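Alpha-rhamnosidase (Dictyoglomus thermophilum, PDB 6I60) probably hydrolyses terminal non-reducing alpha-L-rhamnose residues of alpha-L-rhamnosides, as a glycoside hydrolase. Local coordinates at residues A[508-520]-A[820-832]. Numbering follows the deposited sequence.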
ATOM      1  N   GLY A 508     -13.450  -1.622  -0.586  1.00 57.50           N
ATOM      2  CA  GLY A 508     -13.571  -2.428  -1.791  1.00 54.55           C
ATOM      3  C   GLY A 508     -12.410  -2.223  -2.747  1.00 55.01           C
ATOM      4  O   GLY A 508     -11.840  -3.187  -3.268  1.00 49.70           O
ATOM      5  N   ASP A 509     -12.044  -0.963  -2.992  1.00 51.10           N
ATOM      6  CA  ASP A 509     -10.939  -0.679  -3.898  1.00 53.19           C
ATOM      7  C   ASP A 509      -9.623  -1.228  -3.364  1.00 57.10           C
ATOM      8  O   ASP A 509      -8.774  -1.675  -4.145  1.00 52.26           O
ATOM      9  CB  ASP A 509     -10.829   0.827  -4.137  1.00 51.42           C
ATOM     10  CG  ASP A 509     -12.157   1.455  -4.511  1.00 65.74           C
ATOM     11  OD1 ASP A 509     -13.202   0.973  -4.023  1.00 61.85           O
ATOM     12  OD2 ASP A 509     -12.157   2.430  -5.293  1.00 74.53           O
ATOM     13  N   ALA A 510      -9.440  -1.211  -2.041  1.00 55.88           N
ATOM     14  CA  ALA A 510      -8.207  -1.725  -1.457  1.00 51.79           C
ATOM     15  C   ALA A 510      -8.139  -3.244  -1.532  1.00 58.76           C
ATOM     16  O   ALA A 510      -7.045  -3.809  -1.643  1.00 63.38           O
ATOM     17  CB  ALA A 510      -8.083  -1.261  -0.007  1.00 50.90           C
ATOM     18  N   GLN A 511      -9.289  -3.918  -1.478  1.00 58.93           N
ATOM     19  CA  GLN A 511      -9.294  -5.376  -1.514  1.00 51.01           C
ATOM     20  C   GLN A 511      -8.995  -5.898  -2.914  1.00 55.16           C
ATOM     21  O   GLN A 511      -8.204  -6.835  -3.077  1.00 57.06           O
ATOM     22  CB  GLN A 511     -10.643  -5.902  -1.023  1.00 55.87           C
ATOM     23  CG  GLN A 511     -10.862  -7.385  -1.268  1.00 58.64           C
ATOM     24  CD  GLN A 511     -11.681  -7.658  -2.515  1.00 58.39           C
ATOM     25  OE1 GLN A 511     -12.671  -6.975  -2.787  1.00 51.11           O
ATOM     26  NE2 GLN A 511     -11.270  -8.663  -3.282  1.00 64.45           N
ATOM     27  N   LEU A 512      -9.614  -5.301  -3.937  1.00 54.87           N
ATOM     28  CA  LEU A 512      -9.480  -5.820  -5.295  1.00 52.01           C
ATOM     29  C   LEU A 512      -8.097  -5.557  -5.877  1.00 55.83           C
ATOM     30  O   LEU A 512      -7.650  -6.299  -6.760  1.00 51.10           O
ATOM     31  CB  LEU A 512     -10.552  -5.209  -6.196  1.00 48.27           C
ATOM     32  CG  LEU A 512     -11.993  -5.604  -5.872  1.00 47.23           C
ATOM     33  CD1 LEU A 512     -12.960  -4.619  -6.499  1.00 43.48           C
ATOM     34  CD2 LEU A 512     -12.284  -7.024  -6.335  1.00 45.88           C
ATOM     35  N   SER A 513      -7.409  -4.514  -5.414  1.00 53.53           N
ATOM     36  CA  SER A 513      -6.081  -4.184  -5.909  1.00 56.41           C
ATOM     37  C   SER A 513      -4.974  -4.600  -4.948  1.00 49.85           C
ATOM     38  O   SER A 513      -3.813  -4.237  -5.162  1.00 47.49           O
ATOM     39  CB  SER A 513      -5.981  -2.684  -6.209  1.00 53.42           C
ATOM     40  OG  SER A 513      -6.099  -1.905  -5.030  1.00 53.07           O
ATOM     41  N   ALA A 514      -5.303  -5.363  -3.904  1.00 54.12           N
ATOM     42  CA  ALA A 514      -4.289  -5.747  -2.927  1.00 51.46           C
ATOM     43  C   ALA A 514      -3.291  -6.735  -3.518  1.00 46.70           C
ATOM     44  O   ALA A 514      -2.097  -6.679  -3.206  1.00 48.53           O
ATOM     45  CB  ALA A 514      -4.954  -6.329  -1.680  1.00 51.92           C
ATOM     46  N   GLU A 515      -3.759  -7.647  -4.374  1.00 50.73           N
ATOM     47  CA  GLU A 515      -2.854  -8.616  -4.983  1.00 53.07           C
ATOM     48  C   GLU A 515      -1.885  -7.950  -5.951  1.00 54.37           C
ATOM     49  O   GLU A 515      -0.726  -8.371  -6.056  1.00 52.06           O
ATOM     50  CB  GLU A 515      -3.652  -9.708  -5.694  1.00 51.56           C
ATOM     51  CG  GLU A 515      -2.814 -10.883  -6.173  1.00 48.34           C
ATOM     52  CD  GLU A 515      -3.657 -12.014  -6.731  1.00 52.50           C
ATOM     53  OE1 GLU A 515      -4.552 -11.741  -7.557  1.00 56.64           O
ATOM     54  OE2 GLU A 515      -3.424 -13.177  -6.342  1.00 59.28           O
ATOM     55  N   GLU A 516      -2.333  -6.911  -6.660  1.00 49.29           N
ATOM     56  CA  GLU A 516      -1.444  -6.213  -7.582  1.00 48.30           C
ATOM     57  C   GLU A 516      -0.347  -5.467  -6.833  1.00 49.55           C
ATOM     58  O   GLU A 516       0.827  -5.529  -7.217  1.00 52.83           O
ATOM     59  CB  GLU A 516      -2.248  -5.251  -8.456  1.00 49.72           C
ATOM     60  CG  GLU A 516      -1.429  -4.122  -9.063  1.00 50.44           C
ATOM     61  CD  GLU A 516      -1.475  -2.854  -8.229  1.00 50.65           C
ATOM     62  OE1 GLU A 516      -0.397  -2.296  -7.937  1.00 49.48           O
ATOM     63  OE2 GLU A 516      -2.587  -2.422  -7.862  1.00 50.75           O
ATOM     64  N   ALA A 517      -0.712  -4.761  -5.760  1.00 46.74           N
ATOM     65  CA  ALA A 517       0.268  -3.981  -5.010  1.00 50.23           C
ATOM     66  C   ALA A 517       1.325  -4.879  -4.380  1.00 50.23           C
ATOM     67  O   ALA A 517       2.505  -4.512  -4.309  1.00 42.89           O
ATOM     68  CB  ALA A 517      -0.438  -3.149  -3.941  1.00 42.04           C
ATOM     69  N   ILE A 518       0.921  -6.062  -3.917  1.00 48.04           N
ATOM     70  CA  ILE A 518       1.878  -6.995  -3.330  1.00 47.28           C
ATOM     71  C   ILE A 518       2.884  -7.451  -4.379  1.00 47.58           C
ATOM     72  O   ILE A 518       4.088  -7.541  -4.109  1.00 53.90           O
ATOM     73  CB  ILE A 518       1.133  -8.181  -2.690  1.00 41.64           C
ATOM     74  CG1 ILE A 518       0.500  -7.752  -1.366  1.00 36.49           C
ATOM     75  CG2 ILE A 518       2.069  -9.356  -2.471  1.00 46.48           C
ATOM     76  CD1 ILE A 518      -0.431  -8.788  -0.776  1.00 42.02           C
ATOM     77  N   PHE A 519       2.412  -7.727  -5.598  1.00 52.17           N
ATOM     78  CA  PHE A 519       3.315  -8.152  -6.664  1.00 51.18           C
ATOM     79  C   PHE A 519       4.285  -7.048  -7.061  1.00 49.63           C
ATOM     80  O   PHE A 519       5.429  -7.336  -7.431  1.00 51.38           O
ATOM     81  CB  PHE A 519       2.515  -8.604  -7.886  1.00 48.19           C
ATOM     82  CG  PHE A 519       2.359 -10.093  -7.989  1.00 52.60           C
ATOM     83  CD1 PHE A 519       1.175 -10.705  -7.612  1.00 48.11           C
ATOM     84  CD2 PHE A 519       3.399 -10.881  -8.455  1.00 49.72           C
ATOM     85  CE1 PHE A 519       1.029 -12.075  -7.701  1.00 49.62           C
ATOM     86  CE2 PHE A 519       3.259 -12.253  -8.546  1.00 52.00           C
ATOM     87  CZ  PHE A 519       2.073 -12.851  -8.168  1.00 49.62           C
ATOM     88  N   ASN A 520       3.856  -5.790  -6.985  1.00 54.11           N
ATOM     89  CA  ASN A 520       4.677  -4.678  -7.445  1.00 52.95           C
ATOM     90  C   ASN A 520       5.498  -4.033  -6.338  1.00 53.67           C
ATOM     91  O   ASN A 520       6.608  -3.555  -6.604  1.00 52.43           O
ATOM     92  CB  ASN A 520       3.796  -3.612  -8.101  1.00 46.71           C
ATOM     93  CG  ASN A 520       3.449  -3.948  -9.535  1.00 50.56           C
ATOM     94  OD1 ASN A 520       4.313  -4.341 -10.319  1.00 48.48           O
ATOM     95  ND2 ASN A 520       2.177  -3.795  -9.886  1.00 51.36           N
ATOM     96  N   HIS A 820      -7.983   6.155 -10.543  1.00 51.06           N
ATOM     97  CA  HIS A 820      -8.511   5.137  -9.651  1.00 52.74           C
ATOM     98  C   HIS A 820      -7.683   3.861  -9.744  1.00 49.47           C
ATOM     99  O   HIS A 820      -6.971   3.620 -10.722  1.00 54.84           O
ATOM    100  CB  HIS A 820      -9.977   4.837  -9.969  1.00 56.92           C
ATOM    101  CG  HIS A 820     -10.944   5.657  -9.175  1.00 58.14           C
ATOM    102  ND1 HIS A 820     -10.866   7.032  -9.102  1.00 61.77           N
ATOM    103  CD2 HIS A 820     -12.004   5.299  -8.413  1.00 52.06           C
ATOM    104  CE1 HIS A 820     -11.843   7.484  -8.334  1.00 65.57           C
ATOM    105  NE2 HIS A 820     -12.546   6.453  -7.902  1.00 58.21           N
ATOM    106  N   ILE A 821      -7.791   3.040  -8.704  1.00 53.82           N
ATOM    107  CA  ILE A 821      -6.995   1.825  -8.582  1.00 53.75           C
ATOM    108  C   ILE A 821      -7.844   0.564  -8.507  1.00 55.87           C
ATOM    109  O   ILE A 821      -7.287  -0.544  -8.564  1.00 59.75           O
ATOM    110  CB  ILE A 821      -6.049   1.905  -7.362  1.00 55.55           C
ATOM    111  CG1 ILE A 821      -4.938   0.850  -7.437  1.00 53.64           C
ATOM    112  CG2 ILE A 821      -6.837   1.793  -6.063  1.00 55.36           C
ATOM    113  CD1 ILE A 821      -4.327   0.697  -8.812  1.00 52.02           C
ATOM    114  N   MET A 822      -9.171   0.684  -8.407  1.00 52.34           N
ATOM    115  CA  MET A 822     -10.009  -0.500  -8.235  1.00 54.07           C
ATOM    116  C   MET A 822      -9.918  -1.432  -9.438  1.00 55.96           C
ATOM    117  O   MET A 822      -9.937  -2.659  -9.285  1.00 58.12           O
ATOM    118  CB  MET A 822     -11.458  -0.086  -7.981  1.00 54.00           C
ATOM    119  CG  MET A 822     -11.916   1.110  -8.801  1.00 60.97           C
ATOM    120  SD  MET A 822     -13.534   1.713  -8.279  1.00 63.04           S
ATOM    121  CE  MET A 822     -14.145   2.422  -9.803  1.00 58.04           C
ATOM    122  N   PHE A 823      -9.812  -0.871 -10.642  1.00 50.19           N
ATOM    123  CA  PHE A 823      -9.715  -1.683 -11.848  1.00 54.43           C
ATOM    124  C   PHE A 823      -8.300  -2.179 -12.126  1.00 54.44           C
ATOM    125  O   PHE A 823      -8.080  -2.813 -13.164  1.00 56.37           O
ATOM    126  CB  PHE A 823     -10.228  -0.894 -13.059  1.00 50.11           C
ATOM    127  CG  PHE A 823     -11.725  -0.920 -13.214  1.00 51.08           C
ATOM    128  CD1 PHE A 823     -12.396  -2.115 -13.413  1.00 48.41           C
ATOM    129  CD2 PHE A 823     -12.460   0.255 -13.160  1.00 47.28           C
ATOM    130  CE1 PHE A 823     -13.772  -2.139 -13.555  1.00 44.42           C
ATOM    131  CE2 PHE A 823     -13.836   0.236 -13.302  1.00 42.21           C
ATOM    132  CZ  PHE A 823     -14.492  -0.963 -13.501  1.00 41.89           C
ATOM    133  N   GLY A 824      -7.344  -1.920 -11.234  1.00 48.42           N
ATOM    134  CA  GLY A 824      -5.957  -2.288 -11.439  1.00 45.46           C
ATOM    135  C   GLY A 824      -5.601  -3.729 -11.155  1.00 51.42           C
ATOM    136  O   GLY A 824      -4.421  -4.086 -11.216  1.00 46.24           O
ATOM    137  N   SER A 825      -6.585  -4.579 -10.853  1.00 51.32           N
ATOM    138  CA  SER A 825      -6.309  -5.973 -10.531  1.00 47.83           C
ATOM    139  C   SER A 825      -5.770  -6.767 -11.713  1.00 44.69           C
ATOM    140  O   SER A 825      -5.313  -7.898 -11.518  1.00 43.92           O
ATOM    141  CB  SER A 825      -7.576  -6.647 -10.001  1.00 48.70           C
ATOM    142  OG  SER A 825      -8.724  -6.209 -10.706  1.00 53.60           O
ATOM    143  N   VAL A 826      -5.810  -6.211 -12.925  1.00 43.44           N
ATOM    144  CA  VAL A 826      -5.333  -6.944 -14.092  1.00 49.02           C
ATOM    145  C   VAL A 826      -3.820  -7.093 -14.057  1.00 50.18           C
ATOM    146  O   VAL A 826      -3.266  -8.029 -14.646  1.00 49.30           O
ATOM    147  CB  VAL A 826      -5.811  -6.249 -15.379  1.00 46.20           C
ATOM    148  CG1 VAL A 826      -5.370  -7.022 -16.612  1.00 41.25           C
ATOM    149  CG2 VAL A 826      -7.312  -6.121 -15.355  1.00 53.86           C
ATOM    150  N   ASP A 827      -3.125  -6.188 -13.360  1.00 53.38           N
ATOM    151  CA  ASP A 827      -1.673  -6.290 -13.274  1.00 49.62           C
ATOM    152  C   ASP A 827      -1.241  -7.575 -12.583  1.00 46.01           C
ATOM    153  O   ASP A 827      -0.159  -8.100 -12.870  1.00 47.58           O
ATOM    154  CB  ASP A 827      -1.099  -5.077 -12.548  1.00 52.13           C
ATOM    155  CG  ASP A 827       0.294  -4.728 -13.024  1.00 56.80           C
ATOM    156  OD1 ASP A 827       0.451  -4.430 -14.227  1.00 57.12           O
ATOM    157  OD2 ASP A 827       1.232  -4.761 -12.198  1.00 50.03           O
ATOM    158  N   ALA A 828      -2.066  -8.096 -11.672  1.00 49.11           N
ATOM    159  CA  ALA A 828      -1.773  -9.394 -11.076  1.00 52.60           C
ATOM    160  C   ALA A 828      -1.858 -10.510 -12.108  1.00 47.23           C
ATOM    161  O   ALA A 828      -1.107 -11.488 -12.028  1.00 46.25           O
ATOM    162  CB  ALA A 828      -2.725  -9.670  -9.913  1.00 47.90           C
ATOM    163  N   TRP A 829      -2.761 -10.378 -13.084  1.00 50.91           N
ATOM    164  CA  TRP A 829      -2.860 -11.377 -14.141  1.00 48.96           C
ATOM    165  C   TRP A 829      -1.618 -11.385 -15.021  1.00 52.14           C
ATOM    166  O   TRP A 829      -1.229 -12.443 -15.532  1.00 55.60           O
ATOM    167  CB  TRP A 829      -4.113 -11.121 -14.980  1.00 48.13           C
ATOM    168  CG  TRP A 829      -4.402 -12.190 -15.985  1.00 45.73           C
ATOM    169  CD1 TRP A 829      -4.812 -13.465 -15.732  1.00 44.98           C
ATOM    170  CD2 TRP A 829      -4.304 -12.075 -17.409  1.00 48.62           C
ATOM    171  NE1 TRP A 829      -4.974 -14.153 -16.909  1.00 51.08           N
ATOM    172  CE2 TRP A 829      -4.669 -13.322 -17.955  1.00 53.22           C
ATOM    173  CE3 TRP A 829      -3.942 -11.039 -18.277  1.00 49.46           C
ATOM    174  CZ2 TRP A 829      -4.683 -13.561 -19.327  1.00 54.38           C
ATOM    175  CZ3 TRP A 829      -3.958 -11.279 -19.640  1.00 52.73           C
ATOM    176  CH2 TRP A 829      -4.326 -12.529 -20.152  1.00 51.31           C
ATOM    177  N   PHE A 830      -0.979 -10.226 -15.206  1.00 45.28           N
ATOM    178  CA  PHE A 830       0.234 -10.171 -16.015  1.00 50.38           C
ATOM    179  C   PHE A 830       1.367 -10.958 -15.366  1.00 51.62           C
ATOM    180  O   PHE A 830       2.164 -11.599 -16.061  1.00 50.04           O
ATOM    181  CB  PHE A 830       0.658  -8.719 -16.234  1.00 41.67           C
ATOM    182  CG  PHE A 830      -0.357  -7.892 -16.968  1.00 43.44           C
ATOM    183  CD1 PHE A 830      -1.232  -8.478 -17.868  1.00 45.84           C
ATOM    184  CD2 PHE A 830      -0.431  -6.524 -16.761  1.00 47.06           C
ATOM    185  CE1 PHE A 830      -2.164  -7.715 -18.547  1.00 40.49           C
ATOM    186  CE2 PHE A 830      -1.360  -5.756 -17.435  1.00 45.58           C
ATOM    187  CZ  PHE A 830      -2.228  -6.352 -18.330  1.00 45.09           C
ATOM    188  N   TYR A 831       1.454 -10.921 -14.035  1.00 50.63           N
ATOM    189  CA  TYR A 831       2.520 -11.624 -13.331  1.00 49.55           C
ATOM    190  C   TYR A 831       2.271 -13.128 -13.293  1.00 52.12           C
ATOM    191  O   TYR A 831       3.168 -13.920 -13.603  1.00 51.75           O
ATOM    192  CB  TYR A 831       2.654 -11.079 -11.908  1.00 48.90           C
ATOM    193  CG  TYR A 831       3.412  -9.776 -11.790  1.00 48.56           C
ATOM    194  CD1 TYR A 831       2.755  -8.559 -11.897  1.00 45.95           C
ATOM    195  CD2 TYR A 831       4.780  -9.764 -11.553  1.00 48.48           C
ATOM    196  CE1 TYR A 831       3.442  -7.364 -11.782  1.00 43.35           C
ATOM    197  CE2 TYR A 831       5.475  -8.574 -11.436  1.00 46.00           C
ATOM    198  CZ  TYR A 831       4.800  -7.378 -11.551  1.00 42.10           C
ATOM    199  OH  TYR A 831       5.484  -6.192 -11.436  1.00 46.09           O
ATOM    200  N   ARG A 832       1.054 -13.535 -12.920  1.00 51.08           N
ATOM    201  CA  ARG A 832       0.784 -14.937 -12.624  1.00 43.76           C
ATOM    202  C   ARG A 832       0.513 -15.768 -13.875  1.00 55.60           C
ATOM    203  O   ARG A 832       0.753 -16.981 -13.864  1.00 60.47           O
ATOM    204  CB  ARG A 832      -0.407 -15.050 -11.669  1.00 51.24           C
ATOM    205  CG  ARG A 832      -0.282 -14.216 -10.401  1.00 50.05           C
ATOM    206  CD  ARG A 832      -1.508 -14.366  -9.502  1.00 45.69           C
ATOM    207  NE  ARG A 832      -2.690 -14.802 -10.242  1.00 59.40           N
ATOM    208  CZ  ARG A 832      -3.317 -15.957 -10.039  1.00 70.91           C
ATOM    209  NH1 ARG A 832      -2.880 -16.803  -9.115  1.00 62.83           N
ATOM    210  NH2 ARG A 832      -4.384 -16.270 -10.764  1.00 64.32           N
TER
HETATM  211  O   HOH W   1      -9.733   3.227  -6.755  1.00 50.42           O
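N520 is gripped through its amide by D827 and Y831 across the contact, one hydrogen bond to each. Its ND2 donates to D827 OD2 over 2.7 Å, nearly straight and close to the amide plane, reaching the carboxylate from its anti side, somewhat out of its plane; the other carboxylate oxygen of D827 pairs with H479. On the acceptor side, Y831 OH donates to N520 OD1, which lies at the edge of the phenol ring. A phenylalanine in place of Y831 would probably leave N520 OD1 without this donor and the amide freer to turn. At the opposite end, a water links D509 OD2 (2.9 Å) to I821 N (2.8 Å), and D509 OD1 is hydrogen-bonded to a triethylene glycol, probably from the crystallisation liquor. Both segments belong to the six-hairpin glycosidase domain of this rhamnosidase, where helices 514-520 and 826-832 cross at 51° with axes 8.0 Å apart. Aromatic packing joins F519 to Y831: the ring planes are 30° apart but slid past each other, and each CB sits over the other's ring, Y831 CB 3.9 Å from the F519 centroid. R832 CG reaches F519 CZ at 3.5 Å. E515, extended with CG anti to its N (chi1 -171°), lays OE1 against A828 CB; its carboxylate is held by R765 and Y575, while R832 turns to D769. E516 CG meets D827 CB at 3.6 Å, and S513 CB rests against I821 O, with I821 CG1 just beyond.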